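Local atomic coordinates of secreted protein (Kutzneria albida DSM 43870, PDB entry 5M6Q), a protein that probably acts as a microbial transglutaminase, transferring the gamma-glutamyl group of a protein glutamine side chain to an amine. Residues L63-S69 with T154-M159; A75-L80 with D100-L106. All coordinates share one frame; numbering follows the deposited sequence.

How the contacts relate
The centres of the two contacts lie about 12 Å apart, on the same side of the chain's centre. Along the chain, both partners of contact 2 (75-80 and 100-106) fall between the two partners of contact 1 (63-69 and 154-159). Strand 66-67, an outermost strand of the antiparallel sheet, leads directly into helix 70-84, so the first partners of both contacts form one continuous strand-to-helix passage. The contacts also touch: Phe-67 packs on Val-76, Leu-65 on Leu-80, and Thr-154 and Gln-156 on Leu-106. Together they join the sheet edge, the helix beside it and two loops far apart in sequence into one side of the transglutaminase domain.

Contact 1. Residues L63-S69 with T154-M159; sequences LNLSFGS and TDQVDM
Phe-67 and Gln-156 face each other as a non-hydrogen-bonded antiparallel pair, a single beta bridge with CA atoms 4.4 Å apart, bracketed by two backbone bonds: Val-157 N to Ser-66 O at 2.7 Å and Gly-68 N to Asp-155 O at 2.9 Å. The Phe-67 ring and the Gln-156 side chain leave the same side of the bridge and cross at a slant, ring and amide planes 34° apart, with CE1 3.8 Å from Gln-156 CB, while Asp-155 O lies at the ring edge. Gln-156 extends from CG onward, which carries NE2 to a weak bond with Asn-64 O and a firmer one with Lys-107 O. A water lies between the segments, accepting from Ser-66 N and Gln-156 NE2, with Asn-64 O and Val-157 O in reach of its protons. In the fold, 66-67 is an outermost strand of the antiparallel sheet, paired on one flank with strand 214-223, and the loop 154-159 lies along its other flank. At the helix 70-84 end, Asp-155 sends its carboxylate to the chain entering that helix, CG being anti to the backbone N (chi1 -159°). Its OD2 takes the hydroxyl of Ser-69, the N-cap residue, OG at 2.8 Å, on the syn side but 32° out of the carboxylate plane; Ser-69 N adds a weak bond and Thr-72 OG1 a further one. With an alanine in place of Asp-155, the hydroxyls of Ser-69 and Thr-72 would probably lose their shared acceptor, and the helix start its side-chain link to the loop. At the far end Met-159 CG lies 3.7 Å from Ser-66 OG, and the bends beyond it, at chi2 and chi3, bring CE to 3.9 Å from Leu-63 CD1. The Ser-66 hydroxyl itself bonds Leu-63 O from above the carbonyl plane, and Thr-218 OG1.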
loop_
_atom_site.group_PDB
_atom_site.type_symbol
_atom_site.label_atom_id
_atom_site.label_comp_id
_atom_site.label_asym_id
_atom_site.label_seq_id
_atom_site.Cartn_x
_atom_site.Cartn_y
_atom_site.Cartn_z
ATOM N N LEU A 63 -2.783 -4.468 -6.122
ATOM C CA LEU A 63 -3.883 -3.527 -5.942
ATOM C C LEU A 63 -5.222 -4.237 -5.792
ATOM O O LEU A 63 -6.269 -3.596 -5.821
ATOM C CB LEU A 63 -3.930 -2.549 -7.117
ATOM C CG LEU A 63 -2.624 -1.765 -7.289
ATOM C CD1 LEU A 63 -2.696 -0.798 -8.477
ATOM C CD2 LEU A 63 -2.281 -0.988 -6.018
ATOM N N ASN A 64 -5.155 -5.556 -5.604
ATOM C CA ASN A 64 -6.323 -6.445 -5.532
ATOM C C ASN A 64 -7.404 -5.989 -4.564
ATOM O O ASN A 64 -8.594 -6.130 -4.827
ATOM C CB ASN A 64 -5.894 -7.861 -5.095
ATOM C CG ASN A 64 -4.779 -8.425 -5.933
ATOM O OD1 ASN A 64 -3.768 -8.895 -5.404
ATOM N ND2 ASN A 64 -4.960 -8.408 -7.249
ATOM N N LEU A 65 -6.961 -5.520 -3.406
ATOM C CA LEU A 65 -7.845 -5.198 -2.295
ATOM C C LEU A 65 -7.706 -3.723 -1.983
ATOM O O LEU A 65 -7.045 -3.349 -1.009
ATOM C CB LEU A 65 -7.511 -6.039 -1.057
ATOM C CG LEU A 65 -7.653 -7.565 -1.120
ATOM C CD1 LEU A 65 -7.292 -8.158 0.239
ATOM C CD2 LEU A 65 -9.065 -8.035 -1.575
ATOM N N SER A 66 -8.331 -2.898 -2.822
ATOM C CA SER A 66 -8.234 -1.437 -2.722
ATOM C C SER A 66 -9.575 -0.840 -2.335
ATOM O O SER A 66 -10.605 -1.242 -2.866
ATOM C CB SER A 66 -7.767 -0.821 -4.046
ATOM O OG SER A 66 -6.437 -1.196 -4.345
ATOM N N PHE A 67 -9.555 0.165 -1.462
ATOM C CA PHE A 67 -10.797 0.719 -0.924
ATOM C C PHE A 67 -10.794 2.254 -0.900
ATOM O O PHE A 67 -9.740 2.878 -0.826
ATOM C CB PHE A 67 -11.038 0.145 0.483
ATOM C CG PHE A 67 -10.970 -1.347 0.525
ATOM C CD1 PHE A 67 -12.058 -2.112 0.124
ATOM C CD2 PHE A 67 -9.820 -1.996 0.922
ATOM C CE1 PHE A 67 -11.998 -3.490 0.144
ATOM C CE2 PHE A 67 -9.756 -3.376 0.932
ATOM C CZ PHE A 67 -10.841 -4.122 0.547
ATOM N N GLY A 68 -11.988 2.847 -0.970
ATOM C CA GLY A 68 -12.144 4.290 -0.984
ATOM C C GLY A 68 -11.798 4.958 0.341
ATOM O O GLY A 68 -11.460 6.139 0.376
ATOM N N SER A 69 -11.870 4.221 1.441
ATOM C CA SER A 69 -11.558 4.839 2.729
ATOM C C SER A 69 -10.614 4.001 3.587
ATOM O O SER A 69 -10.621 2.773 3.532
ATOM C CB SER A 69 -12.846 5.131 3.503
ATOM O OG SER A 69 -13.349 3.958 4.107
ATOM N N THR A 154 -19.463 -1.989 -0.217
ATOM C CA THR A 154 -18.259 -2.556 0.369
ATOM C C THR A 154 -17.096 -1.580 0.384
ATOM O O THR A 154 -16.055 -1.889 0.963
ATOM C CB THR A 154 -17.807 -3.806 -0.382
ATOM O OG1 THR A 154 -17.401 -3.437 -1.708
ATOM C CG2 THR A 154 -18.929 -4.817 -0.440
ATOM N N ASP A 155 -17.272 -0.432 -0.271
ATOM C CA ASP A 155 -16.226 0.576 -0.381
ATOM C C ASP A 155 -15.044 0.082 -1.245
ATOM O O ASP A 155 -13.990 0.720 -1.288
ATOM C CB ASP A 155 -15.748 0.972 1.026
ATOM C CG ASP A 155 -15.066 2.329 1.067
ATOM O OD1 ASP A 155 -15.482 3.247 0.316
ATOM O OD2 ASP A 155 -14.126 2.479 1.881
ATOM N N GLN A 156 -15.206 -1.038 -1.951
ATOM C CA GLN A 156 -14.083 -1.556 -2.736
ATOM C C GLN A 156 -13.952 -0.837 -4.072
ATOM O O GLN A 156 -14.935 -0.545 -4.739
ATOM C CB GLN A 156 -14.199 -3.073 -2.978
ATOM C CG GLN A 156 -12.978 -3.674 -3.702
ATOM C CD GLN A 156 -12.944 -5.205 -3.624
ATOM O OE1 GLN A 156 -13.954 -5.833 -3.329
ATOM N NE2 GLN A 156 -11.781 -5.798 -3.878
ATOM N N VAL A 157 -12.717 -0.548 -4.455
ATOM C CA VAL A 157 -12.475 0.128 -5.711
ATOM C C VAL A 157 -11.941 -0.888 -6.702
ATOM O O VAL A 157 -10.986 -1.604 -6.410
ATOM C CB VAL A 157 -11.506 1.306 -5.536
ATOM C CG1 VAL A 157 -11.048 1.820 -6.894
ATOM C CG2 VAL A 157 -12.161 2.399 -4.727
ATOM N N ASP A 158 -12.582 -0.962 -7.863
ATOM C CA ASP A 158 -12.146 -1.858 -8.911
ATOM C C ASP A 158 -10.904 -1.277 -9.584
ATOM O O ASP A 158 -10.997 -0.271 -10.272
ATOM C CB ASP A 158 -13.264 -2.061 -9.935
ATOM C CG ASP A 158 -12.975 -3.207 -10.914
ATOM O OD1 ASP A 158 -11.818 -3.664 -10.998
ATOM O OD2 ASP A 158 -13.918 -3.651 -11.603
ATOM N N MET A 159 -9.760 -1.932 -9.424
ATOM C CA MET A 159 -8.519 -1.423 -10.002
ATOM C C MET A 159 -8.072 -2.171 -11.259
ATOM O O MET A 159 -6.979 -1.927 -11.767
ATOM C CB MET A 159 -7.390 -1.469 -8.966
ATOM C CG MET A 159 -7.564 -0.508 -7.789
ATOM S SD MET A 159 -7.545 1.242 -8.235
ATOM C CE MET A 159 -5.848 1.533 -8.788
HETATM O O HOH W 1 -9.901 -3.653 -5.141
#

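Contact 2. Residues A75-L80 with D100-L106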
loop_
_atom_site.group_PDB
_atom_site.type_symbol
_atom_site.label_atom_id
_atom_site.label_comp_id
_atom_site.label_asym_id
_atom_site.label_seq_id
_atom_site.Cartn_x
_atom_site.Cartn_y
_atom_site.Cartn_z
ATOM N N ALA A 75 -10.571 -2.388 8.475
ATOM C CA ALA A 75 -11.454 -3.496 8.845
ATOM C C ALA A 75 -11.048 -4.766 8.097
ATOM O O ALA A 75 -11.104 -5.871 8.625
ATOM C CB ALA A 75 -12.912 -3.153 8.556
ATOM N N VAL A 76 -10.628 -4.593 6.857
ATOM C CA VAL A 76 -10.251 -5.719 6.025
ATOM C C VAL A 76 -8.915 -6.275 6.520
ATOM O O VAL A 76 -8.720 -7.485 6.599
ATOM C CB VAL A 76 -10.216 -5.297 4.545
ATOM C CG1 VAL A 76 -9.488 -6.344 3.695
ATOM C CG2 VAL A 76 -11.675 -5.096 4.048
ATOM N N GLN A 77 -8.017 -5.380 6.915
ATOM C CA GLN A 77 -6.755 -5.779 7.531
ATOM C C GLN A 77 -6.999 -6.628 8.772
ATOM O O GLN A 77 -6.415 -7.702 8.921
ATOM C CB GLN A 77 -5.917 -4.543 7.902
ATOM C CG GLN A 77 -4.569 -4.879 8.532
ATOM C CD GLN A 77 -3.873 -3.658 9.110
ATOM O OE1 GLN A 77 -4.523 -2.740 9.630
ATOM N NE2 GLN A 77 -2.545 -3.632 9.013
ATOM N N ALA A 78 -7.864 -6.159 9.664
ATOM C CA ALA A 78 -8.112 -6.916 10.895
ATOM C C ALA A 78 -8.743 -8.272 10.578
ATOM O O ALA A 78 -8.389 -9.278 11.181
ATOM C CB ALA A 78 -8.987 -6.133 11.851
ATOM N N ALA A 79 -9.658 -8.304 9.622
ATOM C CA ALA A 79 -10.319 -9.552 9.272
ATOM C C ALA A 79 -9.301 -10.567 8.727
ATOM O O ALA A 79 -9.296 -11.734 9.126
ATOM C CB ALA A 79 -11.432 -9.297 8.267
ATOM N N LEU A 80 -8.438 -10.117 7.821
ATOM C CA LEU A 80 -7.428 -10.985 7.237
ATOM C C LEU A 80 -6.390 -11.450 8.252
ATOM O O LEU A 80 -5.997 -12.619 8.242
ATOM C CB LEU A 80 -6.724 -10.290 6.079
ATOM C CG LEU A 80 -7.553 -10.097 4.817
ATOM C CD1 LEU A 80 -6.768 -9.205 3.880
ATOM C CD2 LEU A 80 -7.892 -11.434 4.160
ATOM N N ASP A 100 -16.413 -15.253 6.391
ATOM C CA ASP A 100 -16.224 -13.972 7.076
ATOM C C ASP A 100 -17.187 -12.893 6.567
ATOM O O ASP A 100 -17.205 -12.589 5.371
ATOM C CB ASP A 100 -14.787 -13.495 6.913
ATOM C CG ASP A 100 -14.497 -12.253 7.718
ATOM O OD1 ASP A 100 -14.757 -11.129 7.224
ATOM O OD2 ASP A 100 -14.008 -12.403 8.852
ATOM N N PRO A 101 -17.974 -12.300 7.479
ATOM C CA PRO A 101 -19.009 -11.320 7.115
ATOM C C PRO A 101 -18.512 -10.160 6.234
ATOM O O PRO A 101 -19.253 -9.682 5.382
ATOM C CB PRO A 101 -19.504 -10.797 8.474
ATOM C CG PRO A 101 -18.567 -11.338 9.504
ATOM C CD PRO A 101 -17.941 -12.565 8.928
ATOM N N ILE A 102 -17.277 -9.720 6.416
ATOM C CA ILE A 102 -16.754 -8.652 5.574
ATOM C C ILE A 102 -16.104 -9.193 4.296
ATOM O O ILE A 102 -16.391 -8.741 3.183
ATOM C CB ILE A 102 -15.767 -7.791 6.366
ATOM C CG1 ILE A 102 -16.519 -7.001 7.438
ATOM C CG2 ILE A 102 -14.989 -6.871 5.450
ATOM C CD1 ILE A 102 -15.593 -6.337 8.443
ATOM N N LEU A 103 -15.236 -10.178 4.449
ATOM C CA LEU A 103 -14.412 -10.613 3.336
ATOM C C LEU A 103 -15.221 -11.315 2.224
ATOM O O LEU A 103 -14.865 -11.229 1.052
ATOM C CB LEU A 103 -13.292 -11.518 3.862
ATOM C CG LEU A 103 -12.383 -10.841 4.904
ATOM C CD1 LEU A 103 -11.344 -11.804 5.447
ATOM C CD2 LEU A 103 -11.702 -9.609 4.338
ATOM N N LYS A 104 -16.316 -11.977 2.577
ATOM C CA LYS A 104 -17.057 -12.765 1.589
ATOM C C LYS A 104 -17.745 -11.900 0.543
ATOM O O LYS A 104 -18.076 -12.384 -0.530
ATOM C CB LYS A 104 -18.091 -13.669 2.275
ATOM C CG LYS A 104 -19.283 -12.949 2.860
ATOM C CD LYS A 104 -20.211 -13.926 3.586
ATOM C CE LYS A 104 -21.475 -13.232 4.055
ATOM N NZ LYS A 104 -22.403 -14.153 4.786
ATOM N N ARG A 105 -17.953 -10.618 0.834
ATOM C CA ARG A 105 -18.578 -9.743 -0.151
ATOM C C ARG A 105 -17.572 -9.096 -1.089
ATOM O O ARG A 105 -17.960 -8.378 -1.993
ATOM C CB ARG A 105 -19.380 -8.650 0.535
ATOM C CG ARG A 105 -20.360 -9.166 1.557
ATOM C CD ARG A 105 -20.385 -8.246 2.733
ATOM N NE ARG A 105 -21.276 -7.111 2.561
ATOM C CZ ARG A 105 -21.081 -5.935 3.153
ATOM N NH1 ARG A 105 -21.951 -4.950 2.980
ATOM N NH2 ARG A 105 -20.006 -5.740 3.917
ATOM N N LEU A 106 -16.288 -9.338 -0.868
ATOM C CA LEU A 106 -15.238 -8.645 -1.617
ATOM C C LEU A 106 -14.751 -9.397 -2.851
ATOM O O LEU A 106 -14.887 -10.609 -2.930
ATOM C CB LEU A 106 -14.044 -8.389 -0.710
ATOM C CG LEU A 106 -14.333 -7.524 0.515
ATOM C CD1 LEU A 106 -13.058 -7.308 1.298
ATOM C CD2 LEU A 106 -14.929 -6.216 0.070
HETATM O O HOH W 2 -11.858 -12.682 10.039
#
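An Asx turn at Asp-100 leads into the short 3-10 segment 103-105, and Ile-102, Leu-103 and Leu-106 pack on Ala-75, Val-76, Ala-79 and Leu-80 of helix 70-84. Leu-103 carries the largest share of the contact. Its CG and CD1 both come 3.8 Å from Ala-79 CB, CD1 goes on to Leu-80 CD2 at 3.7 Å, and CD2 meets Val-76 CG1 at 4.0 Å. A methyl as small as that of Ala-79 leaves room, it seems, for the leucine to lie so close. Val-76 divides its two methyls between partners: with CG1 anti to the backbone N (chi1 166°), CG2 is left to meet Leu-106 CD1 tip to tip at 3.8 Å and to cross Ile-102 CG2 at a slant. Beyond it, Ile-102 CD1 extends to the methyl of Ala-75 at the margin. Asp-100 binds the turn it starts: OD1 accepts from Leu-103 N at 3.0 Å on its anti lone pair, and from Ile-102 N from above the carboxylate plane. The other oxygen, OD2, turns to a water that also bonds Ala-79 O. On the sheet side of the helix, Val-76 and Leu-80 both touch Val-219 of strand 214-223. Since the direct contacts are almost all between methyl groups, with a single water providing the polar bridge between loop and helix, the join probably rests on close fit and the burial of apolar surface, while the hydrogen bonds of Asp-100 OD1 stay within the loop's own turn.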